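Nucleoside-diphosphate-sugar epimerase (Pseudomonas aeruginosa, PDB 2X4G) probably acts as an NAD(P)-dependent oxidoreductase or epimerase on nucleotide sugars or related substrates, its true substrate being unestablished. Local coordinates at residues A[125-129]-A[155-160]; A[137-143]-A[304-310]; A[184-188]-A[326-330]. One frame throughout, in Å; residues are numbered along the deposited sequence.

Overall arrangement
Contacts 1 and 2 are neighbours: their centres lie about 15 Å apart, and they meet where Ala127 CB of contact 1 rests on Leu306 CD1 of contact 2, 3.9 Å away. Both draw on the chain between strand 121-124 and helix 154-171. Contact 3 sits with its centre about 24 Å from that of contact 1, on the opposite side of the chain's centre, at the end of strand 176-185, which pairs in parallel with strand 121-124. Along the chain contact 1 closes before contact 3 opens, whereas contact 2 crosses both. Contacts 2 and 3 therefore tie late segments, leading into helix 309-315 and on helix 323-336, back to the Rossmann-type part of the protein.

Contact 1: residues A[125-129]-A[155-160]; sequences GSAYA and YVLCKW
Tyr155 presents the edge of its ring to a face of Tyr128, a T-shaped (edge-to-face) pair with centroids 5.7 Å apart and planes at 73°. The touching atom is Tyr155 CE2, 4.1 Å from Tyr128 CD2 and displaced toward the rim of the Tyr128 ring. With CG anti to the backbone N (chi1 -170°), Tyr155 swings from its flank of helix 154-171 until the end of the ring comes nearer the loop. The Tyr128 hydroxyl reaches beyond the pair to Arg214, which hydrogen-bonds it.

Lys159, one helical turn on from Tyr155, bends at chi2 and chi4: its CG comes close to Ser126 CB (3.3 Å, a short value to be read loosely at this resolution), while CD lies over a face of the Tyr155 ring. Ser126 OG is turned to its own backbone, accepting a 2.9 Å hydrogen bond from Tyr128 N at 164°, an ST turn that fixes the hydroxyl relative to the loop. Val156 CG1 approaches Tyr128 O at 3.6 Å, and the methyl of Ala129 sits by the carbonyl of Lys159.

Tyr155 OH lies 5.1 Å from Ser126 OG and 5.0 Å from Lys159 NZ. The Tyr-x-x-x-Lys spacing on one helix, facing a serine just after strand 121-124, is consistent with the Ser-Tyr-Lys active-site arrangement of short-chain dehydrogenases/reductases.

Contact 2: residues A[137-143]-A[304-310]; sequences LPGHEGL and QFLDGRK
Gly139 is gripped through both its backbone polar atoms: its N donates to Phe305 O (2.7 Å, 160° at the hydrogen), and its O accepts from Asp307 N (2.7 Å). The second donor lies almost on the extension of the C=O bond, whereas the first is tilted from the carbonyl plane of Phe305. Together they make a single parallel beta bridge between Gly139 and Leu306.

Beyond it, water 1 accepts from Lys310 N at 2.9 Å and also lies within bonding distance of Glu141 OE2 and Asp307 O. Asp307 OD2 takes Arg309 N at 3.2 Å from above its carboxylate plane, an Asx turn leading into helix 309-315.

Outward, Glu141 and Lys310 cross chain against chain, CD to CD at 3.5 Å. Their charged ends diverge, Glu141 OE2 and Lys310 NZ being 5.1 Å apart. Pro138 CB packs on Phe305 CB at 3.9 Å.

Direct cross-links are thus backbone-to-backbone, while one carboxylate oxygen of Glu141, OE1, bonds Leu240 N on strand 238-247 and the Lys310 ammonium pairs with Glu237 just before it, so the two segments are held to each other and to strand 238-247.

Contact 3: residues A[184-188]-A[326-330]; sequences VLGEL and TLLRA
Leu185, Gly186 and Glu187, where strand 176-185 runs out of the Rossmann-type sheet, pack against one flank of helix 323-336 near the end of the chain. The nearest CA pair is Glu187 and Ala330, 4.4 Å apart.

Two methyl groups meet successive carbonyls of the departing chain. Thr326 CG2, set anti to its own N, comes to 3.2 Å from Leu185 O; that rotation places the hydroxyl beside N, where it bonds to Asp218. One turn on, Ala330 CB lies 3.4 Å from Gly186 O. Next to Thr326, Leu185 CD1 touches Leu327 CD2 at 4.0 Å, the two leucines crossing at an angle, and Leu327 continues the apolar layer toward helix 248-259.

At the other end Glu187 lies across the aliphatic part of Arg329, CD to CD at 3.7 Å. The chain of Arg329 bends at chi3 (-60°), which carries the guanidinium back over Thr326 CA. Its plane stands at 66° to the Glu187 carboxylate, and Glu187 OE2 stays 5.0 Å from Arg329 NE; the salt bridge of Arg329 goes instead from NH1 to Asp218. Water 2, in the guanidinium plane at its edge, accepts from Arg329 NH1 and from Glu187 N, each at 3.2 Å.

Asp218 thus receives both Thr326 and Arg329 at the end of strand 213-218, a neighbour of strand 176-185. A C-terminal helix packed beside the point where this strand leaves the sheet fits the architecture of extended short-chain dehydrogenases/reductases, whose later segments return to the nucleotide-binding core.

Contact 1: residues A[125-129]-A[155-160]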
# COMPACT_ATOMS: atom_id res chain seq x y z
N GLY A 125 -4.95 19.53 -16.87
CA GLY A 125 -4.23 19.43 -15.60
C GLY A 125 -5.06 19.09 -14.36
O GLY A 125 -6.22 18.68 -14.45
N SER A 126 -4.45 19.28 -13.20
CA SER A 126 -5.05 18.96 -11.93
C SER A 126 -4.83 20.07 -10.93
O SER A 126 -3.82 20.78 -10.98
CB SER A 126 -4.42 17.72 -11.36
OG SER A 126 -4.68 17.65 -9.98
N ALA A 127 -5.76 20.19 -10.00
CA ALA A 127 -5.74 21.24 -9.01
C ALA A 127 -4.73 20.91 -7.92
O ALA A 127 -4.44 21.75 -7.07
CB ALA A 127 -7.12 21.41 -8.40
N TYR A 128 -4.23 19.67 -7.94
CA TYR A 128 -3.19 19.23 -7.00
C TYR A 128 -1.80 19.73 -7.40
O TYR A 128 -0.86 19.68 -6.58
CB TYR A 128 -3.23 17.71 -6.84
CG TYR A 128 -4.45 17.22 -6.09
CD1 TYR A 128 -4.43 17.04 -4.72
CD2 TYR A 128 -5.64 16.96 -6.76
CE1 TYR A 128 -5.57 16.60 -4.03
CE2 TYR A 128 -6.78 16.52 -6.09
CZ TYR A 128 -6.74 16.34 -4.73
OH TYR A 128 -7.87 15.91 -4.07
N ALA A 129 -1.67 20.26 -8.63
CA ALA A 129 -0.48 21.00 -9.02
C ALA A 129 -0.37 22.34 -8.27
O ALA A 129 0.66 23.00 -8.32
CB ALA A 129 -0.44 21.23 -10.54
N TYR A 155 1.86 11.81 -5.65
CA TYR A 155 0.72 12.23 -6.47
C TYR A 155 0.82 13.71 -6.80
O TYR A 155 0.79 14.10 -7.97
CB TYR A 155 -0.61 11.95 -5.77
CG TYR A 155 -1.80 12.13 -6.66
CD1 TYR A 155 -2.04 11.24 -7.70
CD2 TYR A 155 -2.68 13.19 -6.49
CE1 TYR A 155 -3.13 11.40 -8.55
CE2 TYR A 155 -3.77 13.36 -7.33
CZ TYR A 155 -3.99 12.46 -8.36
OH TYR A 155 -5.06 12.60 -9.23
N VAL A 156 0.93 14.54 -5.75
CA VAL A 156 1.08 15.99 -5.91
C VAL A 156 2.29 16.30 -6.77
O VAL A 156 2.26 17.23 -7.57
CB VAL A 156 1.27 16.72 -4.55
CG1 VAL A 156 1.82 18.14 -4.76
CG2 VAL A 156 -0.02 16.75 -3.75
N LEU A 157 3.36 15.52 -6.61
CA LEU A 157 4.63 15.78 -7.27
C LEU A 157 4.49 15.56 -8.76
O LEU A 157 4.90 16.38 -9.59
CB LEU A 157 5.70 14.87 -6.69
CG LEU A 157 7.13 15.32 -6.95
CD1 LEU A 157 7.41 16.66 -6.28
CD2 LEU A 157 8.11 14.27 -6.44
N CYS A 158 3.89 14.43 -9.10
CA CYS A 158 3.58 14.11 -10.47
C CYS A 158 2.66 15.17 -11.09
O CYS A 158 2.90 15.69 -12.18
CB CYS A 158 2.95 12.72 -10.53
SG CYS A 158 2.19 12.41 -12.11
N LYS A 159 1.62 15.54 -10.36
CA LYS A 159 0.71 16.57 -10.85
C LYS A 159 1.37 17.95 -10.94
O LYS A 159 1.04 18.72 -11.83
CB LYS A 159 -0.58 16.60 -10.00
CG LYS A 159 -1.76 15.82 -10.64
CD LYS A 159 -1.41 14.39 -11.10
CE LYS A 159 -2.47 13.80 -12.03
NZ LYS A 159 -2.79 14.73 -13.18
N TRP A 160 2.29 18.25 -10.06
CA TRP A 160 3.05 19.50 -10.15
C TRP A 160 3.95 19.50 -11.36
O TRP A 160 4.08 20.51 -12.04
CB TRP A 160 3.90 19.73 -8.89
CG TRP A 160 4.95 20.78 -9.05
CD1 TRP A 160 4.79 22.11 -8.86
CD2 TRP A 160 6.31 20.58 -9.44
NE1 TRP A 160 5.97 22.77 -9.12
CE2 TRP A 160 6.92 21.85 -9.48
CE3 TRP A 160 7.08 19.46 -9.77
CZ2 TRP A 160 8.27 22.03 -9.81
CZ3 TRP A 160 8.41 19.63 -10.12
CH2 TRP A 160 9.00 20.91 -10.13

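Contact 2: residues A[137-143]-A[304-310]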
# COMPACT_ATOMS: atom_id res chain seq x y z
N LEU A 137 -8.82 30.37 1.69
CA LEU A 137 -9.88 30.71 0.74
C LEU A 137 -9.88 29.76 -0.48
O LEU A 137 -8.95 28.97 -0.65
CB LEU A 137 -9.73 32.17 0.29
CG LEU A 137 -9.79 33.25 1.39
CD1 LEU A 137 -9.83 34.65 0.78
CD2 LEU A 137 -10.98 33.06 2.33
N PRO A 138 -10.93 29.82 -1.30
CA PRO A 138 -10.93 28.94 -2.45
C PRO A 138 -9.77 29.22 -3.38
O PRO A 138 -9.42 30.37 -3.62
CB PRO A 138 -12.25 29.27 -3.15
CG PRO A 138 -13.11 29.82 -2.10
CD PRO A 138 -12.17 30.61 -1.24
N GLY A 139 -9.18 28.15 -3.88
CA GLY A 139 -7.99 28.24 -4.71
C GLY A 139 -8.22 28.82 -6.09
O GLY A 139 -9.32 28.76 -6.65
N HIS A 140 -7.15 29.38 -6.65
CA HIS A 140 -7.21 30.11 -7.90
C HIS A 140 -5.91 29.89 -8.68
O HIS A 140 -4.94 29.35 -8.15
CB HIS A 140 -7.50 31.61 -7.64
CG HIS A 140 -6.47 32.29 -6.78
ND1 HIS A 140 -5.32 32.84 -7.30
CD2 HIS A 140 -6.42 32.50 -5.45
CE1 HIS A 140 -4.60 33.35 -6.32
NE2 HIS A 140 -5.24 33.15 -5.19
N GLU A 141 -5.91 30.34 -9.92
CA GLU A 141 -4.84 30.04 -10.86
C GLU A 141 -3.46 30.63 -10.49
O GLU A 141 -2.43 30.18 -10.99
CB GLU A 141 -5.24 30.53 -12.24
CG GLU A 141 -6.35 29.71 -12.89
CD GLU A 141 -7.77 30.11 -12.51
OE1 GLU A 141 -8.71 29.50 -13.05
OE2 GLU A 141 -7.95 31.02 -11.67
N GLY A 142 -3.45 31.64 -9.63
CA GLY A 142 -2.23 32.30 -9.21
C GLY A 142 -1.45 31.55 -8.15
O GLY A 142 -0.36 31.95 -7.80
N LEU A 143 -2.02 30.47 -7.61
CA LEU A 143 -1.35 29.68 -6.58
C LEU A 143 -0.30 28.79 -7.22
O LEU A 143 -0.63 27.85 -7.89
CB LEU A 143 -2.35 28.81 -5.82
CG LEU A 143 -3.43 29.54 -5.02
CD1 LEU A 143 -4.19 28.53 -4.21
CD2 LEU A 143 -2.82 30.61 -4.10
N GLN A 304 -9.05 21.11 -2.11
CA GLN A 304 -9.61 22.42 -1.69
C GLN A 304 -10.75 22.90 -2.57
O GLN A 304 -11.03 22.32 -3.62
CB GLN A 304 -8.52 23.49 -1.64
CG GLN A 304 -7.82 23.76 -2.96
CD GLN A 304 -6.72 24.78 -2.82
OE1 GLN A 304 -6.79 25.67 -1.97
NE2 GLN A 304 -5.69 24.67 -3.65
N PHE A 305 -11.42 23.97 -2.12
CA PHE A 305 -12.43 24.66 -2.92
C PHE A 305 -11.70 25.42 -4.00
O PHE A 305 -10.55 25.84 -3.80
CB PHE A 305 -13.26 25.65 -2.09
CG PHE A 305 -14.24 25.02 -1.12
CD1 PHE A 305 -14.61 23.68 -1.19
CD2 PHE A 305 -14.83 25.80 -0.15
CE1 PHE A 305 -15.53 23.15 -0.29
CE2 PHE A 305 -15.75 25.26 0.74
CZ PHE A 305 -16.10 23.93 0.66
N LEU A 306 -12.36 25.61 -5.14
CA LEU A 306 -11.79 26.26 -6.30
C LEU A 306 -12.62 27.50 -6.69
O LEU A 306 -13.83 27.49 -6.54
CB LEU A 306 -11.70 25.27 -7.46
CG LEU A 306 -10.97 23.94 -7.18
CD1 LEU A 306 -10.65 23.17 -8.46
CD2 LEU A 306 -9.69 24.13 -6.36
N ASP A 307 -11.94 28.55 -7.15
CA ASP A 307 -12.55 29.80 -7.58
C ASP A 307 -12.67 29.74 -9.08
O ASP A 307 -11.67 29.60 -9.77
CB ASP A 307 -11.62 30.99 -7.18
CG ASP A 307 -12.26 32.38 -7.42
OD1 ASP A 307 -11.65 33.40 -6.99
OD2 ASP A 307 -13.36 32.48 -8.01
N GLY A 308 -13.90 29.86 -9.58
CA GLY A 308 -14.18 29.79 -11.02
C GLY A 308 -14.22 31.09 -11.81
O GLY A 308 -14.61 31.08 -12.97
N ARG A 309 -13.80 32.20 -11.21
CA ARG A 309 -13.96 33.52 -11.84
C ARG A 309 -13.17 33.72 -13.14
O ARG A 309 -13.67 34.36 -14.08
CB ARG A 309 -13.55 34.63 -10.86
CG ARG A 309 -14.55 34.92 -9.75
CD ARG A 309 -13.83 35.60 -8.57
NE ARG A 309 -14.70 36.47 -7.76
CZ ARG A 309 -14.26 37.21 -6.74
NH1 ARG A 309 -12.97 37.17 -6.39
NH2 ARG A 309 -15.12 37.99 -6.06
N LYS A 310 -11.94 33.23 -13.19
CA LYS A 310 -11.08 33.45 -14.35
C LYS A 310 -11.77 32.86 -15.56
O LYS A 310 -11.96 33.57 -16.54
CB LYS A 310 -9.71 32.82 -14.16
CG LYS A 310 -8.69 33.15 -15.24
CD LYS A 310 -7.32 32.59 -14.87
CE LYS A 310 -6.23 32.96 -15.88
NZ LYS A 310 -4.88 32.37 -15.53
O HOH W 1 -10.67 31.86 -10.95

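Contact 3: residues A[184-188]-A[326-330]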
# COMPACT_ATOMS: atom_id res chain seq x y z
N VAL A 184 -14.44 15.51 -11.61
CA VAL A 184 -15.43 15.34 -12.67
C VAL A 184 -16.39 14.19 -12.38
O VAL A 184 -15.97 13.06 -12.18
CB VAL A 184 -14.74 15.10 -14.02
CG1 VAL A 184 -15.76 14.92 -15.14
CG2 VAL A 184 -13.79 16.26 -14.34
N LEU A 185 -17.69 14.46 -12.36
CA LEU A 185 -18.69 13.42 -12.07
C LEU A 185 -19.79 13.48 -13.13
O LEU A 185 -20.21 14.59 -13.51
CB LEU A 185 -19.32 13.64 -10.69
CG LEU A 185 -18.48 13.28 -9.46
CD1 LEU A 185 -19.21 13.75 -8.23
CD2 LEU A 185 -18.22 11.78 -9.38
N GLY A 186 -20.24 12.32 -13.61
CA GLY A 186 -21.30 12.29 -14.61
C GLY A 186 -21.50 10.95 -15.26
O GLY A 186 -21.05 9.94 -14.77
N GLU A 187 -22.20 10.94 -16.38
CA GLU A 187 -22.40 9.69 -17.12
C GLU A 187 -21.22 9.36 -18.05
O GLU A 187 -20.37 10.20 -18.35
CB GLU A 187 -23.70 9.72 -17.90
CG GLU A 187 -23.82 10.85 -18.90
CD GLU A 187 -25.14 10.85 -19.65
OE1 GLU A 187 -26.00 9.99 -19.37
OE2 GLU A 187 -25.33 11.74 -20.52
N LEU A 188 -21.17 8.11 -18.48
CA LEU A 188 -20.10 7.60 -19.33
C LEU A 188 -18.78 7.40 -18.60
O LEU A 188 -17.75 7.58 -19.18
CB LEU A 188 -19.91 8.49 -20.58
CG LEU A 188 -21.19 8.94 -21.31
CD1 LEU A 188 -20.88 9.75 -22.55
CD2 LEU A 188 -22.10 7.77 -21.65
N THR A 326 -26.66 16.04 -11.78
CA THR A 326 -25.40 15.40 -12.16
C THR A 326 -25.27 14.07 -11.46
O THR A 326 -25.05 13.05 -12.10
CB THR A 326 -24.21 16.24 -11.76
OG1 THR A 326 -24.27 17.48 -12.46
CG2 THR A 326 -22.94 15.54 -12.05
N LEU A 327 -25.43 14.08 -10.15
CA LEU A 327 -25.38 12.85 -9.39
C LEU A 327 -26.43 11.84 -9.82
O LEU A 327 -26.16 10.66 -9.76
CB LEU A 327 -25.53 13.09 -7.88
CG LEU A 327 -24.57 14.05 -7.22
CD1 LEU A 327 -24.91 14.12 -5.75
CD2 LEU A 327 -23.14 13.63 -7.48
N LEU A 328 -27.62 12.28 -10.24
CA LEU A 328 -28.64 11.34 -10.75
C LEU A 328 -28.29 10.75 -12.11
O LEU A 328 -28.65 9.61 -12.41
CB LEU A 328 -30.03 11.96 -10.79
CG LEU A 328 -30.81 11.80 -9.48
CD1 LEU A 328 -32.02 12.71 -9.42
CD2 LEU A 328 -31.22 10.35 -9.30
N ARG A 329 -27.59 11.50 -12.94
CA ARG A 329 -27.35 11.07 -14.31
C ARG A 329 -26.26 10.03 -14.28
O ARG A 329 -26.30 9.03 -15.00
CB ARG A 329 -26.95 12.26 -15.16
CG ARG A 329 -27.27 12.15 -16.62
CD ARG A 329 -26.67 13.31 -17.40
NE ARG A 329 -27.19 14.58 -16.89
CZ ARG A 329 -26.46 15.62 -16.49
NH1 ARG A 329 -25.12 15.63 -16.54
NH2 ARG A 329 -27.09 16.70 -16.04
N ALA A 330 -25.28 10.26 -13.41
CA ALA A 330 -24.24 9.30 -13.12
C ALA A 330 -24.87 8.04 -12.55
O ALA A 330 -24.66 6.94 -13.05
CB ALA A 330 -23.23 9.88 -12.15
O HOH W 2 -22.63 13.91 -17.43